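Local coordinates for putative beta-glucosidase (Bifidobacterium adolescentis, PDB 5WAB), which hydrolyses beta-glucosides as a glycoside hydrolase family 3 enzyme and probably also releases terminal alpha-L-arabinopyranose from the ginsenoside Rb2, at residues T389-A394 / V431-A436; V446-G451 / A457-N462. All coordinates share one frame; numbering follows the deposited sequence.

How the contacts relate
Both contacts belong to the C-terminal domain of the family 3 fold and follow one another along the chain, with centres about 15 Å apart. Contact 1 pairs helix 388-399 with helix 428-438; contact 2 lies where strand 444-449 meets the loop that follows it. They join through the second helix, whose Leu434 takes no part in the helix pairing but faces contact 2: its CD2 lies 3.6 Å from Trp459 CE3, its CG 3.7 Å from Asn462 CB and its CD1 4.1 Å from Val446 CG2. Both contacts lie on the same side of the chain's centre, about 35 and 22 Å from it (centre to centre).

Contact 1. Residues T389-A394 / V431-A436; sequences TLEAEA and VELLKA
Leu433 reaches across from helix 428-438 and sets one methyl, CD1, against two residues a helical turn apart: it lies 3.8 Å from Glu391 CG and equally 3.8 Å from Ala394 CB. The Glu391 and Leu433 side chains slide past each other in opposite directions, so the glutamate offers its aliphatic portion to the leucine while its carboxylate travels further on. That carboxylate ends beside the next turn of the partner helix, with Glu391 OE2 4.2 Å from Ala436 CB, a loose van der Waals approach. Both side chains leave their helices with CG anti to the backbone N (chi1 -177° in Glu391, 173° in Leu433); beyond CG the glutamate stays extended, which carries its acid group over the gap. The backbones themselves stay apart: the short segment axes approach to 10.0 Å at 34°, and the nearest CA atoms, those of Glu391 and Leu433, are 6.2 Å apart. The two helices are neighbours in the alpha/beta sandwich of the family 3 C-terminal domain. Helix 388-399 connects strand 373-376 to strand 403-409, and helix 428-438 leads from 403-409 to 444-449, so both belong to beta-alpha-beta connections of one mixed sheet and run in roughly the same direction. Beneath the interface the sheet closes the apolar side: Ala394 and Leu433 both touch Ile337 of strand 334-337, and Ala394 also meets Ala376. Leu433 also packs on Phe379 of the loop after strand 373-376. Toward the N-terminal ends the character becomes polar. Glu391 OE1 and Glu432 OE2 come within 5.1 Å, a proximity of like charges that Arg388 may ease, since it makes a long, weak ion pair with each of these oxygens.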
loop_
_atom_site.group_PDB
_atom_site.type_symbol
_atom_site.label_atom_id
_atom_site.label_comp_id
_atom_site.label_asym_id
_atom_site.label_seq_id
_atom_site.Cartn_x
_atom_site.Cartn_y
_atom_site.Cartn_z
ATOM N N THR A 389 35.012 2.262 19.195
ATOM C CA THR A 389 34.897 3.287 20.227
ATOM C C THR A 389 33.438 3.615 20.507
ATOM O O THR A 389 33.018 3.688 21.667
ATOM C CB THR A 389 35.660 4.544 19.815
ATOM O OG1 THR A 389 37.016 4.200 19.505
ATOM C CG2 THR A 389 35.645 5.564 20.950
ATOM N N LEU A 390 32.655 3.853 19.452
ATOM C CA LEU A 390 31.225 4.082 19.631
ATOM C C LEU A 390 30.544 2.849 20.212
ATOM O O LEU A 390 29.633 2.962 21.042
ATOM C CB LEU A 390 30.584 4.468 18.299
ATOM C CG LEU A 390 30.978 5.827 17.720
ATOM C CD1 LEU A 390 30.237 6.066 16.422
ATOM C CD2 LEU A 390 30.713 6.946 18.714
ATOM N N GLU A 391 30.982 1.661 19.789
ATOM C CA GLU A 391 30.404 0.421 20.296
ATOM C C GLU A 391 30.650 0.271 21.790
ATOM O O GLU A 391 29.745 -0.108 22.542
ATOM C CB GLU A 391 30.984 -0.763 19.521
ATOM C CG GLU A 391 30.428 -2.125 19.885
ATOM C CD GLU A 391 30.917 -3.209 18.935
ATOM O OE1 GLU A 391 30.753 -3.037 17.708
ATOM O OE2 GLU A 391 31.491 -4.217 19.409
ATOM N N ALA A 392 31.870 0.579 22.241
ATOM C CA ALA A 392 32.194 0.480 23.660
ATOM C C ALA A 392 31.418 1.499 24.487
ATOM O O ALA A 392 30.990 1.195 25.607
ATOM C CB ALA A 392 33.698 0.651 23.868
ATOM N N GLU A 393 31.248 2.720 23.970
ATOM C CA GLU A 393 30.450 3.711 24.686
ATOM C C GLU A 393 29.017 3.231 24.866
ATOM O O GLU A 393 28.424 3.406 25.939
ATOM C CB GLU A 393 30.462 5.052 23.950
ATOM C CG GLU A 393 29.637 6.124 24.664
ATOM C CD GLU A 393 29.203 7.263 23.757
ATOM O OE1 GLU A 393 29.503 7.222 22.542
ATOM O OE2 GLU A 393 28.544 8.196 24.265
ATOM N N ALA A 394 28.446 2.607 23.831
ATOM C CA ALA A 394 27.078 2.113 23.934
ATOM C C ALA A 394 26.981 0.975 24.936
ATOM O O ALA A 394 25.920 0.771 25.534
ATOM C CB ALA A 394 26.565 1.664 22.566
ATOM N N VAL A 431 23.904 -5.404 14.089
ATOM C CA VAL A 431 23.686 -6.673 14.773
ATOM C C VAL A 431 24.805 -6.945 15.772
ATOM O O VAL A 431 24.556 -7.418 16.888
ATOM C CB VAL A 431 23.542 -7.813 13.754
ATOM C CG1 VAL A 431 23.338 -9.126 14.471
ATOM C CG2 VAL A 431 22.371 -7.533 12.829
ATOM N N GLU A 432 26.053 -6.652 15.394
ATOM C CA GLU A 432 27.165 -6.848 16.320
ATOM C C GLU A 432 27.000 -5.999 17.571
ATOM O O GLU A 432 27.270 -6.464 18.683
ATOM C CB GLU A 432 28.497 -6.533 15.641
ATOM C CG GLU A 432 28.983 -7.603 14.680
ATOM C CD GLU A 432 30.094 -7.105 13.778
ATOM O OE1 GLU A 432 29.859 -6.963 12.556
ATOM O OE2 GLU A 432 31.202 -6.841 14.298
ATOM N N LEU A 433 26.557 -4.749 17.410
ATOM C CA LEU A 433 26.345 -3.889 18.570
ATOM C C LEU A 433 25.250 -4.442 19.469
ATOM O O LEU A 433 25.371 -4.410 20.699
ATOM C CB LEU A 433 26.004 -2.471 18.123
ATOM C CG LEU A 433 25.589 -1.544 19.263
ATOM C CD1 LEU A 433 26.778 -1.219 20.139
ATOM C CD2 LEU A 433 24.965 -0.277 18.714
ATOM N N LEU A 434 24.170 -4.948 18.872
ATOM C CA LEU A 434 23.104 -5.548 19.665
ATOM C C LEU A 434 23.616 -6.742 20.464
ATOM O O LEU A 434 23.301 -6.879 21.653
ATOM C CB LEU A 434 21.947 -5.961 18.757
ATOM C CG LEU A 434 20.819 -6.777 19.395
ATOM C CD1 LEU A 434 20.207 -6.055 20.590
ATOM C CD2 LEU A 434 19.751 -7.108 18.356
ATOM N N LYS A 435 24.423 -7.605 19.837
ATOM C CA LYS A 435 24.986 -8.748 20.554
ATOM C C LYS A 435 25.862 -8.293 21.712
ATOM O O LYS A 435 25.806 -8.868 22.807
ATOM C CB LYS A 435 25.801 -9.632 19.604
ATOM C CG LYS A 435 24.991 -10.372 18.545
ATOM C CD LYS A 435 25.883 -10.869 17.405
ATOM C CE LYS A 435 25.283 -12.088 16.704
ATOM N NZ LYS A 435 23.890 -11.853 16.220
ATOM N N ALA A 436 26.669 -7.252 21.495
ATOM C CA ALA A 436 27.552 -6.761 22.547
ATOM C C ALA A 436 26.760 -6.130 23.681
ATOM O O ALA A 436 27.083 -6.331 24.857
ATOM C CB ALA A 436 28.551 -5.763 21.968
#

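Contact 2. Residues V446-G451 / A457-N462; sequences VVLSNG and APWAGN
Trp459 sends its indole toward strand 444-449, where the six-membered ring meets Val446 and Leu448. From CB the side chain starts in the cramped position between the backbone N and the carbonyl carbon (chi1 48°), a setting that directs the ring system at the sheet; Val431 and Leu434 of helix 428-438 lie against CB and CE3 respectively. In the five-membered ring, NE1 gives a weak hydrogen bond to Ser455 O, tying the indole back to the loop just ahead of its own segment. Further out, CZ3 meets Val446, at 3.9 Å from its CG1 and 4.2 Å from its CB. The outermost carbon, CH2, touches both strand residues: Val446 CG1 is 3.9 Å away and Leu448 CD2 3.8 Å. Finally, CZ2 lies 3.9 Å from Leu448 CD2. Both methyls approach the ring obliquely; Val446 crosses the indole at a slant, whereas the Leu448 and Trp459 side chains point at each other from opposite directions. Val446 and Leu448, two apart on the strand, point to the same side of the sheet, and Val447 between them faces away. This strand is an inner member of the mixed sheet in the alpha/beta sandwich of the C-terminal domain, bonded through its backbone to strands 403-409 and 465-468, and the tryptophan covers it from the loop linking 444-449 to 465-468. Ile466 of the latter strand also touches the Trp459 side chain, which therefore contacts both strands that the loop connects. At the base of the side chain, Trp459 O is gripped by two donors of Asn462: N at 3.1 Å and ND2 at 3.2 Å. Both donors come from the same face of the carbonyl plane. The side-chain bond is moderately bent (153° at the hydrogen), with ND2 raised 38° out of that plane.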
loop_
_atom_site.group_PDB
_atom_site.type_symbol
_atom_site.label_atom_id
_atom_site.label_comp_id
_atom_site.label_asym_id
_atom_site.label_seq_id
_atom_site.Cartn_x
_atom_site.Cartn_y
_atom_site.Cartn_z
ATOM N N VAL A 446 14.218 -3.226 20.816
ATOM C CA VAL A 446 14.700 -2.802 19.508
ATOM C C VAL A 446 13.546 -2.156 18.748
ATOM O O VAL A 446 12.476 -2.759 18.606
ATOM C CB VAL A 446 15.295 -3.985 18.728
ATOM C CG1 VAL A 446 15.506 -3.618 17.265
ATOM C CG2 VAL A 446 16.603 -4.419 19.364
ATOM N N VAL A 447 13.748 -0.922 18.290
ATOM C CA VAL A 447 12.801 -0.221 17.423
ATOM C C VAL A 447 13.386 -0.168 16.018
ATOM O O VAL A 447 14.499 0.336 15.825
ATOM C CB VAL A 447 12.495 1.195 17.941
ATOM C CG1 VAL A 447 11.494 1.886 17.026
ATOM C CG2 VAL A 447 11.985 1.140 19.376
ATOM N N LEU A 448 12.622 -0.645 15.036
ATOM C CA LEU A 448 13.093 -0.795 13.664
ATOM C C LEU A 448 12.644 0.367 12.782
ATOM O O LEU A 448 11.481 0.780 12.821
ATOM C CB LEU A 448 12.582 -2.107 13.062
ATOM C CG LEU A 448 13.128 -3.419 13.627
ATOM C CD1 LEU A 448 12.357 -4.600 13.060
ATOM C CD2 LEU A 448 14.609 -3.556 13.318
ATOM N N SER A 449 13.575 0.873 11.971
ATOM C CA SER A 449 13.307 1.879 10.947
ATOM C C SER A 449 13.662 1.279 9.595
ATOM O O SER A 449 14.830 0.965 9.339
ATOM C CB SER A 449 14.125 3.150 11.185
ATOM O OG SER A 449 13.766 3.788 12.392
ATOM N N ASN A 450 12.661 1.107 8.735
ATOM C CA ASN A 450 12.908 0.476 7.445
ATOM C C ASN A 450 11.718 0.708 6.528
ATOM O O ASN A 450 10.571 0.716 6.985
ATOM C CB ASN A 450 13.176 -1.026 7.612
ATOM C CG ASN A 450 12.189 -1.686 8.547
ATOM O OD1 ASN A 450 11.951 -1.201 9.652
ATOM N ND2 ASN A 450 11.602 -2.791 8.110
ATOM N N GLY A 451 12.003 0.926 5.242
ATOM C CA GLY A 451 10.944 1.108 4.265
ATOM C C GLY A 451 10.276 -0.170 3.808
ATOM O O GLY A 451 9.131 -0.124 3.349
ATOM N N ALA A 457 14.354 -12.636 12.805
ATOM C CA ALA A 457 14.726 -13.843 13.540
ATOM C C ALA A 457 16.221 -14.044 13.776
ATOM O O ALA A 457 16.575 -14.542 14.859
ATOM C CB ALA A 457 14.145 -15.070 12.821
ATOM N N PRO A 458 17.135 -13.714 12.853
ATOM C CA PRO A 458 18.562 -13.969 13.128
ATOM C C PRO A 458 19.093 -13.297 14.384
ATOM O O PRO A 458 20.090 -13.774 14.937
ATOM C CB PRO A 458 19.268 -13.443 11.867
ATOM C CG PRO A 458 18.239 -12.654 11.125
ATOM C CD PRO A 458 16.941 -13.295 11.453
ATOM N N TRP A 459 18.477 -12.209 14.848
ATOM C CA TRP A 459 18.964 -11.485 16.016
ATOM C C TRP A 459 17.915 -11.278 17.101
ATOM O O TRP A 459 18.230 -10.670 18.130
ATOM C CB TRP A 459 19.528 -10.120 15.595
ATOM C CG TRP A 459 18.610 -9.368 14.690
ATOM C CD1 TRP A 459 18.658 -9.329 13.325
ATOM C CD2 TRP A 459 17.499 -8.547 15.078
ATOM N NE1 TRP A 459 17.647 -8.539 12.843
ATOM C CE2 TRP A 459 16.922 -8.045 13.895
ATOM C CE3 TRP A 459 16.938 -8.188 16.309
ATOM C CZ2 TRP A 459 15.807 -7.202 13.904
ATOM C CZ3 TRP A 459 15.827 -7.351 16.317
ATOM C CH2 TRP A 459 15.276 -6.867 15.120
ATOM N N ALA A 460 16.679 -11.740 16.897
ATOM C CA ALA A 460 15.602 -11.473 17.844
ATOM C C ALA A 460 15.890 -12.019 19.238
ATOM O O ALA A 460 15.288 -11.550 20.211
ATOM C CB ALA A 460 14.291 -12.053 17.316
ATOM N N GLY A 461 16.782 -13.004 19.361
ATOM C CA GLY A 461 17.100 -13.557 20.667
ATOM C C GLY A 461 17.772 -12.578 21.608
ATOM O O GLY A 461 17.806 -12.817 22.820
ATOM N N ASN A 462 18.323 -11.490 21.081
ATOM C CA ASN A 462 18.984 -10.481 21.895
ATOM C C ASN A 462 18.053 -9.345 22.295
ATOM O O ASN A 462 18.502 -8.387 22.935
ATOM C CB ASN A 462 20.205 -9.929 21.153
ATOM C CG ASN A 462 21.142 -11.028 20.689
ATOM O OD1 ASN A 462 21.969 -11.520 21.459
ATOM N ND2 ASN A 462 21.020 -11.416 19.425
#